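Local atomic coordinates of formimidoylglutamase (PDB entry 3M1R), a protein that catalyses the manganese-dependent hydrolysis of N-formimidoyl-L-glutamate to L-glutamate and formamide, a step in the breakdown of histidine. Residues D[111-116]-D[139-144]. Residues are numbered along the deposited sequence; the frame is centred on the assembly and turned at random.
Sequences MHALLS and AIAQTK
Two helices of the arginase α/β fold, 100-117 and 133-141, meet near their C-terminal ends, where H112, L115 and S116 of the first gather round T143 of segment 139-144. The backbones come close at A139: the CA atoms of H112 and A139 are 5.0 Å apart, and A139 CB sits against CB of M111, a selenomethionine, at 3.6 Å. L115 meets I140, T143 and K144: L115 CD2 reaches I140 CD1 at 3.8 Å, L115 CB meets T143 CG2, and the aliphatic K144 chain, bent at chi2 (-60°), crosses L115 at about a right angle, with CE nearest L115 CG. Strand 121-127 joins the two helices in sequence and lies in the central parallel sheet; M111 and L115 both pack on its W121, while I140 and K144 extend to strand 239-245 at F241 and F239.

The hydroxyl of T143 turns back to the preceding helical turn, T143 OG1 donating to A139 O at 2.8 Å with a C=O...donor angle of 147°. With chi1 at -52°, the T143 methyl stands anti to the backbone N and faces L115 and S116. T143 OG1 lies 3.1 Å from H112 ND1, oblique to the imidazole ring, whereas Q142 O is near the ring plane at its edge. S116 OG, which donates to H112 O alongside S116 N, also lies over one face of the H112 ring, toward its rim.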
HETATM    1  N   MSE D 111      26.255 -10.060 -25.546  1.00 51.95           N
HETATM    2  CA  MSE D 111      26.042 -11.483 -25.386  1.00 52.73           C
HETATM    3  C   MSE D 111      26.944 -12.257 -26.355  1.00 53.64           C
HETATM    4  O   MSE D 111      27.581 -13.245 -25.985  1.00 51.41           O
HETATM    5  CB  MSE D 111      24.571 -11.785 -25.667  1.00 60.68           C
HETATM    6  CG  MSE D 111      23.949 -12.846 -24.787  1.00 72.56           C
HETATM    7 SE   MSE D 111      23.700 -12.284 -22.944  0.89 64.66          SE
HETATM    8  CE  MSE D 111      23.483 -14.050 -22.166  1.00134.68           C
ATOM      9  N   HIS D 112      26.999 -11.798 -27.599  1.00 52.69           N
ATOM     10  CA  HIS D 112      27.812 -12.463 -28.599  1.00 54.10           C
ATOM     11  C   HIS D 112      29.291 -12.384 -28.239  1.00 60.64           C
ATOM     12  O   HIS D 112      29.972 -13.401 -28.191  1.00 55.34           O
ATOM     13  CB  HIS D 112      27.579 -11.878 -29.995  1.00 49.61           C
ATOM     14  CG  HIS D 112      28.384 -12.550 -31.068  1.00 55.75           C
ATOM     15  ND1 HIS D 112      27.906 -13.617 -31.799  1.00 60.74           N
ATOM     16  CD2 HIS D 112      29.630 -12.303 -31.535  1.00 60.97           C
ATOM     17  CE1 HIS D 112      28.822 -13.997 -32.672  1.00 63.27           C
ATOM     18  NE2 HIS D 112      29.880 -13.217 -32.532  1.00 63.59           N
ATOM     19  N   ALA D 113      29.785 -11.178 -27.983  1.00 61.73           N
ATOM     20  CA  ALA D 113      31.183 -11.010 -27.610  1.00 61.01           C
ATOM     21  C   ALA D 113      31.521 -11.878 -26.396  1.00 60.29           C
ATOM     22  O   ALA D 113      32.524 -12.591 -26.394  1.00 66.69           O
ATOM     23  CB  ALA D 113      31.491  -9.543 -27.327  1.00 56.45           C
ATOM     24  N   LEU D 114      30.664 -11.821 -25.379  1.00 57.25           N
ATOM     25  CA  LEU D 114      30.864 -12.555 -24.128  1.00 53.55           C
ATOM     26  C   LEU D 114      30.947 -14.071 -24.324  1.00 50.17           C
ATOM     27  O   LEU D 114      31.867 -14.708 -23.822  1.00 50.52           O
ATOM     28  CB  LEU D 114      29.743 -12.223 -23.143  1.00 49.92           C
ATOM     29  CG  LEU D 114      30.048 -11.444 -21.863  1.00 51.24           C
ATOM     30  CD1 LEU D 114      31.374 -10.725 -21.923  1.00 51.51           C
ATOM     31  CD2 LEU D 114      28.906 -10.471 -21.534  1.00 46.07           C
ATOM     32  N   LEU D 115      29.979 -14.642 -25.037  1.00 50.90           N
ATOM     33  CA  LEU D 115      29.961 -16.078 -25.308  1.00 52.35           C
ATOM     34  C   LEU D 115      31.220 -16.507 -26.063  1.00 61.62           C
ATOM     35  O   LEU D 115      31.804 -17.553 -25.780  1.00 64.87           O
ATOM     36  CB  LEU D 115      28.740 -16.464 -26.143  1.00 56.93           C
ATOM     37  CG  LEU D 115      27.427 -16.967 -25.523  1.00 54.65           C
ATOM     38  CD1 LEU D 115      27.518 -17.146 -24.019  1.00 54.15           C
ATOM     39  CD2 LEU D 115      26.253 -16.072 -25.907  1.00 49.10           C
ATOM     40  N   SER D 116      31.623 -15.692 -27.029  1.00 60.71           N
ATOM     41  CA  SER D 116      32.756 -16.022 -27.871  1.00 69.88           C
ATOM     42  C   SER D 116      34.042 -15.932 -27.064  1.00 71.12           C
ATOM     43  O   SER D 116      34.842 -16.857 -27.063  1.00 66.68           O
ATOM     44  CB  SER D 116      32.817 -15.092 -29.083  1.00 74.90           C
ATOM     45  OG  SER D 116      31.606 -15.140 -29.817  1.00 77.76           O
ATOM     46  N   ALA D 139      22.042 -14.776 -29.913  1.00 57.55           N
ATOM     47  CA  ALA D 139      23.459 -14.806 -29.574  1.00 55.84           C
ATOM     48  C   ALA D 139      23.872 -16.231 -29.282  1.00 52.46           C
ATOM     49  O   ALA D 139      24.905 -16.691 -29.751  1.00 55.52           O
ATOM     50  CB  ALA D 139      23.743 -13.923 -28.379  1.00 53.01           C
ATOM     51  N   ILE D 140      23.060 -16.936 -28.505  1.00 53.64           N
ATOM     52  CA  ILE D 140      23.317 -18.345 -28.254  1.00 54.42           C
ATOM     53  C   ILE D 140      23.395 -19.072 -29.582  1.00 52.82           C
ATOM     54  O   ILE D 140      24.396 -19.708 -29.895  1.00 60.90           O
ATOM     55  CB  ILE D 140      22.203 -18.991 -27.419  1.00 55.43           C
ATOM     56  CG1 ILE D 140      22.167 -18.403 -26.008  1.00 53.96           C
ATOM     57  CG2 ILE D 140      22.381 -20.495 -27.378  1.00 52.99           C
ATOM     58  CD1 ILE D 140      23.445 -18.550 -25.253  1.00 61.08           C
ATOM     59  N   ALA D 141      22.333 -18.963 -30.373  1.00 49.86           N
ATOM     60  CA  ALA D 141      22.238 -19.683 -31.642  1.00 51.71           C
ATOM     61  C   ALA D 141      23.405 -19.405 -32.575  1.00 59.65           C
ATOM     62  O   ALA D 141      23.902 -20.306 -33.253  1.00 60.24           O
ATOM     63  CB  ALA D 141      20.934 -19.372 -32.341  1.00 47.27           C
ATOM     64  N   GLN D 142      23.844 -18.157 -32.628  1.00 62.87           N
ATOM     65  CA  GLN D 142      24.881 -17.815 -33.594  1.00 66.50           C
ATOM     66  C   GLN D 142      26.288 -17.855 -33.016  1.00 69.81           C
ATOM     67  O   GLN D 142      27.239 -17.430 -33.666  1.00 72.03           O
ATOM     68  CB  GLN D 142      24.604 -16.457 -34.215  1.00 67.39           C
ATOM     69  CG  GLN D 142      23.312 -16.393 -34.995  1.00 70.93           C
ATOM     70  CD  GLN D 142      23.067 -15.004 -35.516  1.00 79.03           C
ATOM     71  OE1 GLN D 142      23.788 -14.067 -35.164  1.00 81.75           O
ATOM     72  NE2 GLN D 142      22.054 -14.852 -36.360  1.00 80.41           N
ATOM     73  N   THR D 143      26.423 -18.356 -31.796  1.00 68.79           N
ATOM     74  CA  THR D 143      27.741 -18.514 -31.201  1.00 70.92           C
ATOM     75  C   THR D 143      27.957 -19.968 -30.812  1.00 70.61           C
ATOM     76  O   THR D 143      29.082 -20.446 -30.768  1.00 71.61           O
ATOM     77  CB  THR D 143      27.913 -17.617 -29.960  1.00 69.28           C
ATOM     78  OG1 THR D 143      27.574 -16.269 -30.297  1.00 68.07           O
ATOM     79  CG2 THR D 143      29.344 -17.641 -29.490  1.00 72.36           C
ATOM     80  N   LYS D 144      26.865 -20.673 -30.541  1.00 66.20           N
ATOM     81  CA  LYS D 144      26.949 -22.033 -30.029  1.00 60.46           C
ATOM     82  C   LYS D 144      26.609 -23.070 -31.088  1.00 64.56           C
ATOM     83  O   LYS D 144      27.356 -24.031 -31.291  1.00 66.56           O
ATOM     84  CB  LYS D 144      26.042 -22.187 -28.815  1.00 56.81           C
ATOM     85  CG  LYS D 144      26.505 -21.380 -27.608  1.00 54.28           C
ATOM     86  CD  LYS D 144      27.909 -21.813 -27.179  1.00 63.24           C
ATOM     87  CE  LYS D 144      28.407 -21.004 -25.996  1.00 67.35           C
ATOM     88  NZ  LYS D 144      29.816 -21.331 -25.651  1.00 67.95           N
TER